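Long-range contacts in putative curved DNA-binding protein (Chaetomium thermophilum var. thermophilum DSM 1495, PDB 4IPA), which probably acts in ribosome biogenesis as an Arx1 protein built on a methionine-aminopeptidase-like fold, and may bind DNA: residues A[161-166]-A[383-388]; A[197-202]-A[379-384]; A[276-281]-A[299-304]. One frame throughout, in Å; residues are numbered along the deposited sequence.

Contact 1 (A[161-166]-A[383-388]); sequences NEVLLR and KILEQP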
# COMPACT_ATOMS: atom_id res chain seq x y z
N ASN A 161 1.29 -12.45 0.24
CA ASN A 161 1.95 -11.57 -0.71
C ASN A 161 2.74 -12.35 -1.78
O ASN A 161 2.64 -12.05 -2.98
CB ASN A 161 2.86 -10.57 0.01
CG ASN A 161 3.36 -9.47 -0.90
OD1 ASN A 161 2.59 -8.89 -1.66
ND2 ASN A 161 4.67 -9.19 -0.85
N GLU A 162 3.50 -13.35 -1.34
CA GLU A 162 4.25 -14.21 -2.25
C GLU A 162 3.33 -14.96 -3.22
O GLU A 162 3.66 -15.12 -4.39
CB GLU A 162 5.11 -15.21 -1.47
CG GLU A 162 6.22 -14.56 -0.66
CD GLU A 162 7.20 -13.78 -1.53
OE1 GLU A 162 7.72 -14.36 -2.51
OE2 GLU A 162 7.46 -12.59 -1.24
N VAL A 163 2.20 -15.44 -2.71
CA VAL A 163 1.22 -16.11 -3.56
C VAL A 163 0.57 -15.14 -4.54
O VAL A 163 0.53 -15.41 -5.74
CB VAL A 163 0.15 -16.85 -2.73
CG1 VAL A 163 -0.94 -17.43 -3.66
CG2 VAL A 163 0.80 -17.95 -1.92
N LEU A 164 0.06 -14.01 -4.05
CA LEU A 164 -0.56 -13.00 -4.92
C LEU A 164 0.36 -12.58 -6.08
O LEU A 164 -0.06 -12.55 -7.23
CB LEU A 164 -0.97 -11.76 -4.11
CG LEU A 164 -1.56 -10.62 -4.94
CD1 LEU A 164 -2.65 -11.17 -5.87
CD2 LEU A 164 -2.12 -9.49 -4.04
N LEU A 165 1.61 -12.25 -5.76
CA LEU A 165 2.56 -11.84 -6.79
C LEU A 165 2.71 -12.89 -7.91
O LEU A 165 2.78 -12.55 -9.10
CB LEU A 165 3.92 -11.51 -6.16
CG LEU A 165 3.96 -10.23 -5.30
CD1 LEU A 165 5.34 -10.03 -4.63
CD2 LEU A 165 3.57 -9.00 -6.11
N ARG A 166 2.74 -14.17 -7.52
CA ARG A 166 2.86 -15.28 -8.46
C ARG A 166 1.57 -15.50 -9.27
O ARG A 166 1.63 -15.91 -10.43
CB ARG A 166 3.28 -16.56 -7.73
CG ARG A 166 4.78 -16.61 -7.48
CD ARG A 166 5.13 -17.50 -6.31
NE ARG A 166 6.57 -17.46 -6.06
CZ ARG A 166 7.17 -16.56 -5.29
NH1 ARG A 166 6.46 -15.61 -4.69
NH2 ARG A 166 8.49 -16.59 -5.14
N LYS A 383 2.83 -25.52 -4.31
CA LYS A 383 3.27 -25.59 -5.70
C LYS A 383 3.38 -24.18 -6.33
O LYS A 383 4.41 -23.84 -6.92
CB LYS A 383 2.35 -26.52 -6.49
CG LYS A 383 2.45 -27.98 -6.07
CD LYS A 383 1.49 -28.87 -6.88
CE LYS A 383 1.61 -30.34 -6.47
NZ LYS A 383 0.67 -31.22 -7.23
N ILE A 384 2.35 -23.37 -6.16
CA ILE A 384 2.42 -21.96 -6.56
C ILE A 384 3.67 -21.26 -6.00
O ILE A 384 4.40 -20.60 -6.74
CB ILE A 384 1.16 -21.18 -6.15
CG1 ILE A 384 -0.06 -21.72 -6.91
CG2 ILE A 384 1.32 -19.70 -6.44
CD1 ILE A 384 -1.37 -21.44 -6.22
N LEU A 385 3.94 -21.45 -4.72
CA LEU A 385 5.12 -20.85 -4.09
C LEU A 385 6.44 -21.27 -4.73
O LEU A 385 7.43 -20.55 -4.61
CB LEU A 385 5.15 -21.17 -2.60
CG LEU A 385 4.13 -20.34 -1.81
CD1 LEU A 385 4.13 -20.74 -0.35
CD2 LEU A 385 4.46 -18.87 -1.98
N GLU A 386 6.45 -22.42 -5.40
CA GLU A 386 7.64 -22.88 -6.11
C GLU A 386 7.84 -22.18 -7.46
O GLU A 386 8.95 -22.13 -7.99
CB GLU A 386 7.60 -24.40 -6.32
CG GLU A 386 7.80 -25.21 -5.03
CD GLU A 386 9.01 -24.74 -4.23
OE1 GLU A 386 10.13 -24.78 -4.77
OE2 GLU A 386 8.84 -24.31 -3.07
N GLN A 387 6.76 -21.63 -8.02
CA GLN A 387 6.84 -20.90 -9.28
C GLN A 387 7.70 -19.65 -9.11
O GLN A 387 7.69 -19.02 -8.06
CB GLN A 387 5.45 -20.50 -9.75
CG GLN A 387 4.48 -21.64 -9.89
CD GLN A 387 3.06 -21.16 -10.11
OE1 GLN A 387 2.10 -21.93 -10.00
NE2 GLN A 387 2.92 -19.87 -10.42
N PRO A 388 8.46 -19.30 -10.16
CA PRO A 388 9.33 -18.13 -10.08
C PRO A 388 8.52 -16.86 -10.29
O PRO A 388 7.41 -16.92 -10.82
CB PRO A 388 10.29 -18.35 -11.25
CG PRO A 388 9.48 -19.10 -12.25
CD PRO A 388 8.54 -19.98 -11.47
O HOH W 1 10.19 -18.66 -6.37
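Arg166 reaches across to Gln387 and donates from NE to Gln387 O, a hydrogen bond of 2.8 Å with an N-H...O angle of 148°. Its CG stands anti to the carbonyl carbon, beside the backbone N (chi1 -81°), and the chain is extended from CG to NE. Arg166 CB rests 3.9 Å from Ile384 CG2, and CD passes the carbonyl of Ile384. Arginine suits the place because its three nitrogens find acceptors on both sides. NH1 points back one turn to Glu162 O at 2.9 Å, in the guanidinium plane. It also forms a salt bridge with Glu162 OE1 at 2.8 Å, meeting that oxygen from above the carboxylate plane. NH2 binds water 1, which donates to Gln387 O, so the group is held against rotation. The contact joins helix 148-167, which packs on the central antiparallel sheet of this M24-type (pita-bread) fold, to the C-terminal part of helix 379-386 and the loop that follows it. The carbonyls of Ile384 and Leu385 lie oblique to the cation and would probably favour its charge. Beside the polar group, carbon meets carbon: the side chains of Val163 and Leu385 cross at about a right angle, with Val163 CG2 3.8 Å from Leu385 CD2. The same Leu385 methyl touches Glu162 CB. Glu162 OE2 makes a salt bridge with Arg358.

Contact 2 (A[197-202]-A[379-384]); sequences SSLLEK and EEILKI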
# COMPACT_ATOMS: atom_id res chain seq x y z
N SER A 197 -8.90 -14.85 -4.65
CA SER A 197 -9.38 -14.66 -3.29
C SER A 197 -9.34 -15.94 -2.46
O SER A 197 -8.80 -15.94 -1.35
CB SER A 197 -10.80 -14.09 -3.28
OG SER A 197 -10.80 -12.69 -3.47
N SER A 198 -9.93 -17.01 -2.98
CA SER A 198 -10.01 -18.25 -2.20
C SER A 198 -8.62 -18.81 -1.88
O SER A 198 -8.39 -19.31 -0.78
CB SER A 198 -10.88 -19.30 -2.90
OG SER A 198 -10.27 -19.74 -4.10
N LEU A 199 -7.70 -18.72 -2.83
CA LEU A 199 -6.32 -19.13 -2.57
C LEU A 199 -5.67 -18.28 -1.44
O LEU A 199 -5.11 -18.83 -0.49
CB LEU A 199 -5.48 -19.09 -3.85
CG LEU A 199 -5.77 -20.16 -4.91
CD1 LEU A 199 -5.16 -19.77 -6.25
CD2 LEU A 199 -5.30 -21.55 -4.49
N LEU A 200 -5.76 -16.96 -1.54
CA LEU A 200 -5.20 -16.13 -0.48
C LEU A 200 -5.88 -16.39 0.87
O LEU A 200 -5.23 -16.34 1.92
CB LEU A 200 -5.25 -14.64 -0.84
CG LEU A 200 -3.93 -14.10 -1.41
CD1 LEU A 200 -3.53 -14.88 -2.69
CD2 LEU A 200 -4.03 -12.61 -1.68
N GLU A 201 -7.18 -16.68 0.85
CA GLU A 201 -7.90 -17.00 2.08
C GLU A 201 -7.37 -18.29 2.66
O GLU A 201 -7.26 -18.43 3.88
CB GLU A 201 -9.40 -17.12 1.84
CG GLU A 201 -10.11 -15.81 1.65
CD GLU A 201 -11.57 -15.99 1.28
OE1 GLU A 201 -11.96 -17.13 0.97
OE2 GLU A 201 -12.33 -14.99 1.29
N LYS A 202 -7.05 -19.22 1.77
CA LYS A 202 -6.47 -20.50 2.15
C LYS A 202 -5.14 -20.24 2.85
O LYS A 202 -4.82 -20.89 3.83
CB LYS A 202 -6.22 -21.32 0.89
CG LYS A 202 -6.55 -22.81 0.93
CD LYS A 202 -6.86 -23.27 -0.51
CE LYS A 202 -6.72 -24.78 -0.71
NZ LYS A 202 -6.64 -25.17 -2.16
N GLU A 379 -1.28 -28.45 -0.98
CA GLU A 379 -0.36 -28.76 -2.07
C GLU A 379 -0.42 -27.75 -3.21
O GLU A 379 0.60 -27.40 -3.78
CB GLU A 379 -0.61 -30.17 -2.63
CG GLU A 379 0.23 -31.27 -1.98
CD GLU A 379 1.74 -31.06 -2.15
OE1 GLU A 379 2.18 -30.73 -3.28
OE2 GLU A 379 2.48 -31.21 -1.15
N GLU A 380 -1.62 -27.31 -3.55
CA GLU A 380 -1.81 -26.32 -4.60
C GLU A 380 -1.01 -25.06 -4.28
O GLU A 380 -0.24 -24.56 -5.11
CB GLU A 380 -3.30 -26.00 -4.75
CG GLU A 380 -3.63 -24.94 -5.79
CD GLU A 380 -5.12 -24.87 -6.11
OE1 GLU A 380 -5.93 -25.34 -5.28
OE2 GLU A 380 -5.47 -24.33 -7.18
N ILE A 381 -1.16 -24.57 -3.06
CA ILE A 381 -0.43 -23.39 -2.63
C ILE A 381 1.10 -23.59 -2.58
O ILE A 381 1.84 -22.74 -3.08
CB ILE A 381 -0.96 -22.88 -1.29
CG1 ILE A 381 -2.36 -22.32 -1.50
CG2 ILE A 381 -0.08 -21.78 -0.73
CD1 ILE A 381 -3.00 -21.89 -0.22
N LEU A 382 1.56 -24.70 -2.01
CA LEU A 382 3.02 -24.94 -1.97
C LEU A 382 3.62 -25.01 -3.37
O LEU A 382 4.76 -24.61 -3.60
CB LEU A 382 3.35 -26.22 -1.18
CG LEU A 382 3.02 -26.19 0.31
CD1 LEU A 382 3.25 -27.58 0.89
CD2 LEU A 382 3.86 -25.15 1.05
N LYS A 383 2.83 -25.52 -4.31
CA LYS A 383 3.27 -25.59 -5.70
C LYS A 383 3.38 -24.18 -6.33
O LYS A 383 4.41 -23.84 -6.92
CB LYS A 383 2.35 -26.52 -6.49
CG LYS A 383 2.45 -27.98 -6.07
CD LYS A 383 1.49 -28.87 -6.88
CE LYS A 383 1.61 -30.34 -6.47
NZ LYS A 383 0.67 -31.22 -7.23
N ILE A 384 2.35 -23.37 -6.16
CA ILE A 384 2.42 -21.96 -6.56
C ILE A 384 3.67 -21.26 -6.00
O ILE A 384 4.40 -20.60 -6.74
CB ILE A 384 1.16 -21.18 -6.15
CG1 ILE A 384 -0.06 -21.72 -6.91
CG2 ILE A 384 1.32 -19.70 -6.44
CD1 ILE A 384 -1.37 -21.44 -6.22
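Leu199 and Ile381 sit at the middle of this crossing, where their CA atoms are the nearest pair. Leu199 splits its two methyls between partners: CD2 lies against the carboxylate carbon of Glu380 (Leu199 CD2 to Glu380 CD 3.7 Å), the two side chains crossing at about a right angle, while CD1 meets Ile384 CD1 at 4.1 Å. Ile381 CD1 points at the neighbouring helix, meeting Leu199 O and Lys202 CB. The approach of Ile381 CD1 to Lys202 CB, 3.5 Å, is tighter than usual van der Waals contact. Isoleucine suits the place because its CG1-CD1 arm, with CD1 anti to CA (chi2 175°), extends far enough to touch the other helix, while CG2 stays near its own backbone. Helix 379-386 packs on the outside of helices 193-205 and 148-167, the latter lying against the sheet of the M24-type fold. The axes of segments 197-202 and 379-384 come within 10.6 Å and cross at -97°. With so steep a crossing, the contact is a compact patch of a few side chains. At the edge of the patch Lys202 NZ makes a salt bridge with Glu380 OE1 at 3.2 Å. The chain of Lys202 is extended beyond CG, and its methylenes lean on Ile381 CD1 on the way. The stronger polar partners lie outside: Asp378 for Lys202 NZ and Lys195 for Glu380 OE2. Asp378 also accepts the N-H of Ile381, which ties the start of helix 379-386 to this charged group. Farther in, Leu199 touches Leu167 of helix 148-167.

Contact 3 (A[276-281]-A[299-304]); sequences RTNNTY and FGTFPF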
# COMPACT_ATOMS: atom_id res chain seq x y z
N ARG A 276 -7.34 14.32 -5.10
CA ARG A 276 -8.13 14.98 -6.14
C ARG A 276 -8.61 13.97 -7.16
O ARG A 276 -7.84 13.10 -7.55
CB ARG A 276 -7.28 16.01 -6.88
CG ARG A 276 -7.67 17.43 -6.62
CD ARG A 276 -6.75 18.39 -7.37
NE ARG A 276 -7.20 18.58 -8.73
CZ ARG A 276 -6.56 18.13 -9.81
NH1 ARG A 276 -5.41 17.47 -9.68
NH2 ARG A 276 -7.07 18.34 -11.01
N THR A 277 -9.87 14.07 -7.58
CA THR A 277 -10.39 13.29 -8.71
C THR A 277 -10.47 14.16 -9.96
O THR A 277 -10.20 15.36 -9.92
CB THR A 277 -11.81 12.75 -8.46
OG1 THR A 277 -12.74 13.84 -8.41
CG2 THR A 277 -11.87 11.95 -7.15
N ASN A 278 -10.89 13.57 -11.07
CA ASN A 278 -11.04 14.33 -12.31
C ASN A 278 -12.44 14.91 -12.56
O ASN A 278 -12.69 15.49 -13.61
CB ASN A 278 -10.53 13.52 -13.53
CG ASN A 278 -9.00 13.45 -13.59
OD1 ASN A 278 -8.42 12.37 -13.63
ND2 ASN A 278 -8.35 14.61 -13.60
N ASN A 279 -13.34 14.76 -11.59
CA ASN A 279 -14.67 15.40 -11.66
C ASN A 279 -14.60 16.92 -11.80
O ASN A 279 -13.71 17.57 -11.25
CB ASN A 279 -15.53 15.02 -10.46
CG ASN A 279 -15.95 13.57 -10.46
OD1 ASN A 279 -16.04 12.93 -11.52
ND2 ASN A 279 -16.22 13.02 -9.28
N THR A 280 -15.56 17.49 -12.52
CA THR A 280 -15.53 18.92 -12.85
C THR A 280 -16.46 19.80 -12.01
O THR A 280 -16.59 21.00 -12.29
CB THR A 280 -15.86 19.16 -14.32
OG1 THR A 280 -17.09 18.48 -14.65
CG2 THR A 280 -14.73 18.64 -15.21
N TYR A 281 -17.11 19.22 -11.00
CA TYR A 281 -18.01 19.96 -10.13
C TYR A 281 -17.47 21.36 -9.82
O TYR A 281 -16.29 21.52 -9.49
CB TYR A 281 -18.25 19.18 -8.83
CG TYR A 281 -19.13 19.88 -7.83
CD1 TYR A 281 -20.51 19.90 -7.98
CD2 TYR A 281 -18.59 20.51 -6.71
CE1 TYR A 281 -21.34 20.55 -7.05
CE2 TYR A 281 -19.41 21.15 -5.77
CZ TYR A 281 -20.78 21.17 -5.95
OH TYR A 281 -21.58 21.80 -5.03
N PHE A 299 -0.02 18.36 -5.28
CA PHE A 299 -0.17 16.91 -5.31
C PHE A 299 -0.73 16.38 -6.62
O PHE A 299 -0.63 15.18 -6.89
CB PHE A 299 -1.07 16.45 -4.14
CG PHE A 299 -0.54 16.84 -2.80
CD1 PHE A 299 0.62 16.25 -2.30
CD2 PHE A 299 -1.17 17.81 -2.04
CE1 PHE A 299 1.12 16.62 -1.08
CE2 PHE A 299 -0.67 18.18 -0.81
CZ PHE A 299 0.47 17.58 -0.33
N GLY A 300 -1.33 17.25 -7.43
CA GLY A 300 -2.02 16.79 -8.61
C GLY A 300 -3.13 15.83 -8.23
O GLY A 300 -4.06 16.19 -7.51
N THR A 301 -3.03 14.59 -8.69
CA THR A 301 -4.08 13.62 -8.43
C THR A 301 -3.61 12.55 -7.43
O THR A 301 -4.24 11.49 -7.29
CB THR A 301 -4.52 12.95 -9.73
OG1 THR A 301 -3.36 12.44 -10.38
CG2 THR A 301 -5.18 13.99 -10.65
N PHE A 302 -2.52 12.83 -6.73
CA PHE A 302 -1.97 11.87 -5.78
C PHE A 302 -2.51 12.03 -4.35
O PHE A 302 -2.88 13.13 -3.92
CB PHE A 302 -0.44 11.89 -5.82
CG PHE A 302 0.15 11.34 -7.11
CD1 PHE A 302 0.23 9.96 -7.32
CD2 PHE A 302 0.63 12.20 -8.11
CE1 PHE A 302 0.76 9.43 -8.50
CE2 PHE A 302 1.17 11.69 -9.29
CZ PHE A 302 1.24 10.30 -9.50
N PRO A 303 -2.58 10.91 -3.61
CA PRO A 303 -3.09 11.01 -2.24
C PRO A 303 -2.28 11.97 -1.41
O PRO A 303 -1.07 12.12 -1.62
CB PRO A 303 -2.97 9.58 -1.71
CG PRO A 303 -3.08 8.71 -2.98
CD PRO A 303 -2.34 9.52 -4.02
N PHE A 304 -2.95 12.66 -0.48
CA PHE A 304 -2.30 13.59 0.42
C PHE A 304 -3.02 13.59 1.76
O PHE A 304 -4.16 13.11 1.87
CB PHE A 304 -2.29 15.00 -0.18
CG PHE A 304 -3.65 15.58 -0.35
CD1 PHE A 304 -4.40 15.30 -1.49
CD2 PHE A 304 -4.18 16.39 0.62
CE1 PHE A 304 -5.66 15.82 -1.64
CE2 PHE A 304 -5.45 16.93 0.47
CZ PHE A 304 -6.20 16.64 -0.65
O HOH W 2 -4.60 14.79 -5.23
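Arg276 folds its side chain over the carbonyl of Gly300, and its guanidinium edge does the bonding. The bend at chi3 (85°) turns NE off the line of the chain, and NH1, not NE, reaches Gly300 O, donating to it at 2.9 Å. The donor stands above the carbonyl plane, with a C=O...N angle of 93°, while the oxygen lies near the guanidinium plane. Beside this bond Thr301 CG2 packs 3.6 Å from Arg276 NH1, and Thr301 OG1 turns to Asn223 O instead. Gly300 follows helix 286-299 and begins the central pair of a type II' beta turn from Phe299 to Phe302, where its positive phi suits glycine. Phe304 turns a ring edge to the backbone N of Arg276, CE1 4.1 Å away. Its CB lies over the centre of the Phe299 ring, 3.4 Å above the plane. Between the segments water 2 accepts from Arg276 N at 2.8 Å and donates to Gly300 O and Phe302 O, joining three backbone groups. An alanine in place of Arg276 would probably leave Gly300 O with the water but without its charged donor, Tyr292 OH without the NE that binds it, and Thr301 CG2 without its guanidinium neighbour. Gly300 O is thus gripped twice, by a cation and by a water, so the helix exit is tied to the end of strand 273-276 by polar bonds more than by apolar packing.

Contacts 1 and 2 are neighbours, their centres 9 Å apart, and both use helix 379-386, sharing Lys383 and Ile384. Helices 148-167 and 193-205 also touch each other, with Val163 CG1 3.8 Å from Leu200 CD1, so three helices meet in one cluster. Contact 3 lies on the opposite side of the chain's centre, its centre about 35 Å from that of contact 1 and 37 Å from that of contact 2. Along the sequence residues 161-166 come first, then 197-202, then both segments of contact 3, and last the shared helix. The short closure around helix 286-299 is therefore nested inside two long ones, which bring the C-terminal helix back onto the earlier helices.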